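Local coordinates for rRNA adenine N-6-methyltransferase (PDB 6NVM), which transfers two methyl groups from S-adenosyl-L-methionine to an adenine of 23S rRNA, lowering the ribosome's affinity for macrolide, lincosamide and streptogramin B antibiotics, at residues L53-R56 against K57-A60; L108-K111 against L112-H115. All blocks are in the same frame, centred on the assembly; numbering follows the deposited sequence. Where two conformers were deposited one is given.

Interaction 1 of 2, residues L53-R56 against K57-A60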
loop_
_atom_site.group_PDB
_atom_site.type_symbol
_atom_site.label_atom_id
_atom_site.label_comp_id
_atom_site.label_asym_id
_atom_site.label_seq_id
_atom_site.Cartn_x
_atom_site.Cartn_y
_atom_site.Cartn_z
ATOM N N LEU A 53 0.233 -18.383 -6.524
ATOM C CA LEU A 53 1.027 -17.964 -7.673
ATOM C C LEU A 53 2.137 -18.978 -7.930
ATOM O O LEU A 53 2.945 -19.261 -7.040
ATOM C CB LEU A 53 1.608 -16.573 -7.424
ATOM C CG LEU A 53 2.471 -15.976 -8.539
ATOM C CD1 LEU A 53 1.656 -15.746 -9.807
ATOM C CD2 LEU A 53 3.113 -14.676 -8.075
ATOM N N ARG A 54 2.185 -19.520 -9.151
ATOM C CA ARG A 54 3.184 -20.514 -9.520
ATOM C C ARG A 54 4.205 -20.013 -10.531
ATOM O O ARG A 54 5.247 -20.651 -10.694
ATOM C CB ARG A 54 2.499 -21.763 -10.096
ATOM C CG ARG A 54 1.514 -22.431 -9.143
ATOM C CD ARG A 54 2.229 -23.159 -8.017
ATOM N NE ARG A 54 3.042 -24.259 -8.525
ATOM C CZ ARG A 54 3.801 -25.049 -7.771
ATOM N NH1 ARG A 54 3.868 -24.875 -6.458
ATOM N NH2 ARG A 54 4.501 -26.018 -8.334
ATOM N N ASP A 55 3.936 -18.897 -11.207
ATOM C CA ASP A 55 4.813 -18.407 -12.263
ATOM C C ASP A 55 6.131 -17.934 -11.661
ATOM O O ASP A 55 6.154 -17.018 -10.832
ATOM C CB ASP A 55 4.121 -17.273 -13.019
ATOM C CG ASP A 55 4.948 -16.742 -14.174
ATOM O OD1 ASP A 55 5.135 -17.474 -15.171
ATOM O OD2 ASP A 55 5.399 -15.580 -14.090
ATOM N N ARG A 56 7.232 -18.560 -12.080
ATOM C CA ARG A 56 8.521 -18.254 -11.470
ATOM C C ARG A 56 8.959 -16.831 -11.786
ATOM O O ARG A 56 9.575 -16.164 -10.945
ATOM C CB ARG A 56 9.574 -19.261 -11.937
ATOM C CG ARG A 56 9.324 -20.694 -11.445
ATOM C CD ARG A 56 10.409 -21.662 -11.918
ATOM N NE ARG A 56 11.742 -21.179 -11.566
ATOM C CZ ARG A 56 12.315 -21.340 -10.376
ATOM N NH1 ARG A 56 11.686 -21.990 -9.398
ATOM N NH2 ARG A 56 13.527 -20.846 -10.161
ATOM N N LYS A 57 8.648 -16.342 -12.989
ATOM C CA LYS A 57 9.068 -14.997 -13.369
ATOM C C LYS A 57 8.380 -13.944 -12.510
ATOM O O LYS A 57 9.005 -12.956 -12.107
ATOM C CB LYS A 57 8.774 -14.761 -14.851
ATOM C CG LYS A 57 9.134 -13.367 -15.351
ATOM C CD LYS A 57 8.754 -13.192 -16.816
ATOM C CE LYS A 57 9.065 -11.788 -17.314
ATOM N NZ LYS A 57 8.664 -11.596 -18.736
ATOM N N THR A 58 7.097 -14.134 -12.222
ATOM C CA THR A 58 6.388 -13.178 -11.379
ATOM C C THR A 58 6.897 -13.235 -9.947
ATOM O O THR A 58 7.077 -12.196 -9.302
ATOM C CB THR A 58 4.892 -13.459 -11.432
ATOM O OG1 THR A 58 4.474 -13.482 -12.803
ATOM C CG2 THR A 58 4.114 -12.389 -10.678
ATOM N N ILE A 59 7.139 -14.441 -9.435
ATOM C CA ILE A 59 7.665 -14.582 -8.080
ATOM C C ILE A 59 8.986 -13.831 -7.942
ATOM O O ILE A 59 9.205 -13.102 -6.966
ATOM C CB ILE A 59 7.792 -16.079 -7.731
ATOM C CG1 ILE A 59 6.385 -16.671 -7.570
ATOM C CG2 ILE A 59 8.620 -16.290 -6.458
ATOM C CD1 ILE A 59 6.346 -18.172 -7.356
ATOM N N ALA A 60 9.878 -13.978 -8.922
ATOM C CA ALA A 60 11.147 -13.255 -8.880
ATOM C C ALA A 60 10.921 -11.750 -8.942
ATOM O O ALA A 60 11.624 -10.977 -8.279
ATOM C CB ALA A 60 12.048 -13.708 -10.031
#

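Interaction 2 of 2, residues L108-K111 against L112-H115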
loop_
_atom_site.group_PDB
_atom_site.type_symbol
_atom_site.label_atom_id
_atom_site.label_comp_id
_atom_site.label_asym_id
_atom_site.label_seq_id
_atom_site.Cartn_x
_atom_site.Cartn_y
_atom_site.Cartn_z
ATOM N N LEU A 108 4.889 -26.304 5.858
ATOM C CA LEU A 108 5.718 -25.224 5.336
ATOM C C LEU A 108 7.030 -25.133 6.103
ATOM O O LEU A 108 8.106 -25.001 5.506
ATOM C CB LEU A 108 4.954 -23.900 5.418
ATOM C CG LEU A 108 5.659 -22.670 4.848
ATOM C CD1 LEU A 108 5.799 -22.798 3.343
ATOM C CD2 LEU A 108 4.893 -21.395 5.210
ATOM N N ARG A 109 6.956 -25.207 7.430
ATOM C CA ARG A 109 8.160 -25.155 8.251
ATOM C C ARG A 109 9.149 -26.243 7.842
ATOM O O ARG A 109 10.346 -25.975 7.678
ATOM C CB ARG A 109 7.768 -25.282 9.725
ATOM C CG ARG A 109 8.905 -25.121 10.714
ATOM C CD ARG A 109 8.385 -25.113 12.157
ATOM N NE ARG A 109 7.539 -23.943 12.433
ATOM C CZ ARG A 109 6.331 -23.980 12.990
ATOM N NH1 ARG A 109 5.788 -25.129 13.370
ATOM N NH2 ARG A 109 5.660 -22.848 13.187
ATOM N N GLU A 110 8.664 -27.468 7.626
ATOM C CA GLU A 110 9.553 -28.551 7.209
ATOM C C GLU A 110 10.068 -28.331 5.792
ATOM O O GLU A 110 11.251 -28.562 5.511
ATOM C CB GLU A 110 8.827 -29.895 7.312
ATOM C CG GLU A 110 9.694 -31.112 6.980
ATOM C CD GLU A 110 10.890 -31.264 7.912
ATOM O OE1 GLU A 110 10.803 -30.819 9.079
ATOM O OE2 GLU A 110 11.921 -31.823 7.471
ATOM N N LYS A 111 9.195 -27.894 4.878
ATOM C CA LYS A 111 9.621 -27.645 3.502
ATOM C C LYS A 111 10.767 -26.643 3.440
ATOM O O LYS A 111 11.663 -26.765 2.596
ATOM C CB LYS A 111 8.445 -27.137 2.667
ATOM C CG LYS A 111 7.549 -28.225 2.115
ATOM C CD LYS A 111 6.276 -27.658 1.497
ATOM C CE LYS A 111 6.578 -26.707 0.353
ATOM N NZ LYS A 111 5.345 -26.268 -0.362
ATOM N N LEU A 112 10.755 -25.640 4.316
ATOM C CA LEU A 112 11.723 -24.554 4.264
ATOM C C LEU A 112 12.865 -24.712 5.262
ATOM O O LEU A 112 13.654 -23.775 5.439
ATOM C CB LEU A 112 11.009 -23.220 4.498
ATOM C CG LEU A 112 9.881 -22.919 3.506
ATOM C CD1 LEU A 112 9.122 -21.652 3.895
ATOM C CD2 LEU A 112 10.426 -22.811 2.084
ATOM N N SER A 113 12.986 -25.873 5.903
ATOM C CA SER A 113 13.953 -26.028 6.984
ATOM C C SER A 113 15.395 -25.963 6.498
ATOM O O SER A 113 16.297 -25.787 7.322
ATOM C CB SER A 113 13.715 -27.350 7.718
ATOM O OG SER A 113 13.846 -28.452 6.840
ATOM N N GLY A 114 15.636 -26.099 5.193
ATOM C CA GLY A 114 16.963 -25.902 4.645
ATOM C C GLY A 114 17.402 -24.457 4.540
ATOM O O GLY A 114 18.509 -24.188 4.062
ATOM N N HIS A 115 16.559 -23.515 4.964
ATOM C CA HIS A 115 16.900 -22.094 4.984
ATOM C C HIS A 115 16.952 -21.617 6.429
ATOM O O HIS A 115 15.900 -21.324 7.020
ATOM C CB HIS A 115 15.877 -21.276 4.195
ATOM C CG HIS A 115 15.989 -21.448 2.718
ATOM N ND1 HIS A 115 15.498 -22.556 2.064
ATOM C CD2 HIS A 115 16.554 -20.667 1.769
ATOM C CE1 HIS A 115 15.752 -22.447 0.774
ATOM N NE2 HIS A 115 16.389 -21.309 0.567
HETATM O O HOH W 1 14.238 -25.855 2.570
#

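Interaction 1 of 2, residues L53-R56 against K57-A60
The chain leaves the short strand 52-53 and turns into helix 56-65, whose opening is marked by two i+4 bonds: Ile-59 N donates to Asp-55 O at 3.1 Å, and Ala-60 N to Arg-56 O. Asp-55 is the N-cap. Its carboxylate reaches over the first turn because chi1 (-178°) turns CG away from the backbone N, and OD2 there takes two bonds from one residue. Thr-58 OG1 donates to Asp-55 OD2 at 2.6 Å, on the anti side and 22° out of the carboxylate plane. The amide Thr-58 N reaches Asp-55 OD2 at 2.9 Å from above that plane, 35° out of it. This paired grip fixes the rotation of the carboxylate. The helix N-terminus would be expected to favour its negative charge.

The arrangement is the classic N-cap of a helix, here at the start of the first helix modelled in this Rossmann-like methyltransferase. Beneath the cap, Leu-53, a predicted S-adenosyl-L-methionine-binding residue, packs onto the buried Thr-58 and Ile-59. Leu-53 CD2 meets Thr-58 CG2 at 3.6 Å, the two side chains crossing at about a right angle. Leu-53 CD2 also lies 3.9 Å from Ile-59 CG1, these side chains lying antiparallel alongside each other. Ile-59 CD1 reaches back to Leu-53 O at 3.6 Å. Leu-204 and Val-200 flank Leu-53 and Thr-58, and Leu-83 of helix 83-89 packs on Ile-59.

Interaction 2 of 2, residues L108-K111 against L112-H115
Glu-110 O is gripped twice by Ser-113, once through the side chain and once through the backbone. Ser-113 OG donates to Glu-110 O at 2.9 Å, tilted 21° from the carbonyl plane. Ser-113 N approaches Glu-110 O at 3.2 Å from the same face but far above that plane, so the amide does not use a lone pair. The hydroxyl is placed for this by a chi1 of 60°, which sets OG between the backbone N and the carbonyl carbon and folds it back over the last helical turn.

One residue earlier, Leu-112 N still makes an i+4 bond of 3.0 Å to Leu-108 O, with a weak second bond to Arg-109 O. Leu-112 is the first residue to leave helical backbone angles, and it opens a type I beta turn closed by His-115 N on Leu-112 O. A water bridges the junction, donating to Lys-111 O at 2.7 Å and accepting from Gly-114 N, which ties the helix end to the turn.

The apolar side is carried by two leucines. Leu-112 CD1 rests against Leu-108 CD1 at 3.6 Å and lies almost as near to CG of the same leucine, the two side chains crossing at a slant. Helix 102-111 joins the parallel neighbours 94-98 and 118-121 in a beta-alpha-beta crossover of the Rossmann-like sheet, and this contact is its helix-to-strand turn. Leu-108 on the last turn and Leu-112 just beyond it are buried, Leu-108 against Val-120 and Leu-112 against Ile-118 of edge strand 118-121, while Leu-112 also touches Thr-85 and Arg-86 of helix 83-89.

How the interactions relate
Interactions 1 and 2 mark opposite kinds of helix end, the start of helix 56-65 and the finish of helix 102-111; interaction 1 comes first, with strands 73-77 and 94-98 and helix 83-89 between them in sequence. They lie about 19 Å apart between centres and about 6 Å between nearest atoms, without touching. Helix 83-89 is their common neighbour, packing on Ile-59 from interaction 1 and on Leu-112 from interaction 2. Glu-81, just before that helix, is touched by Arg-54. Both contacts belong to the Rossmann-like domain. Interaction 1 contains Leu-53 and interaction 2 lies beside Glu-99, both predicted to bind S-adenosyl-L-methionine, the side chains of Leu-108 and Glu-99 being about 4 Å apart.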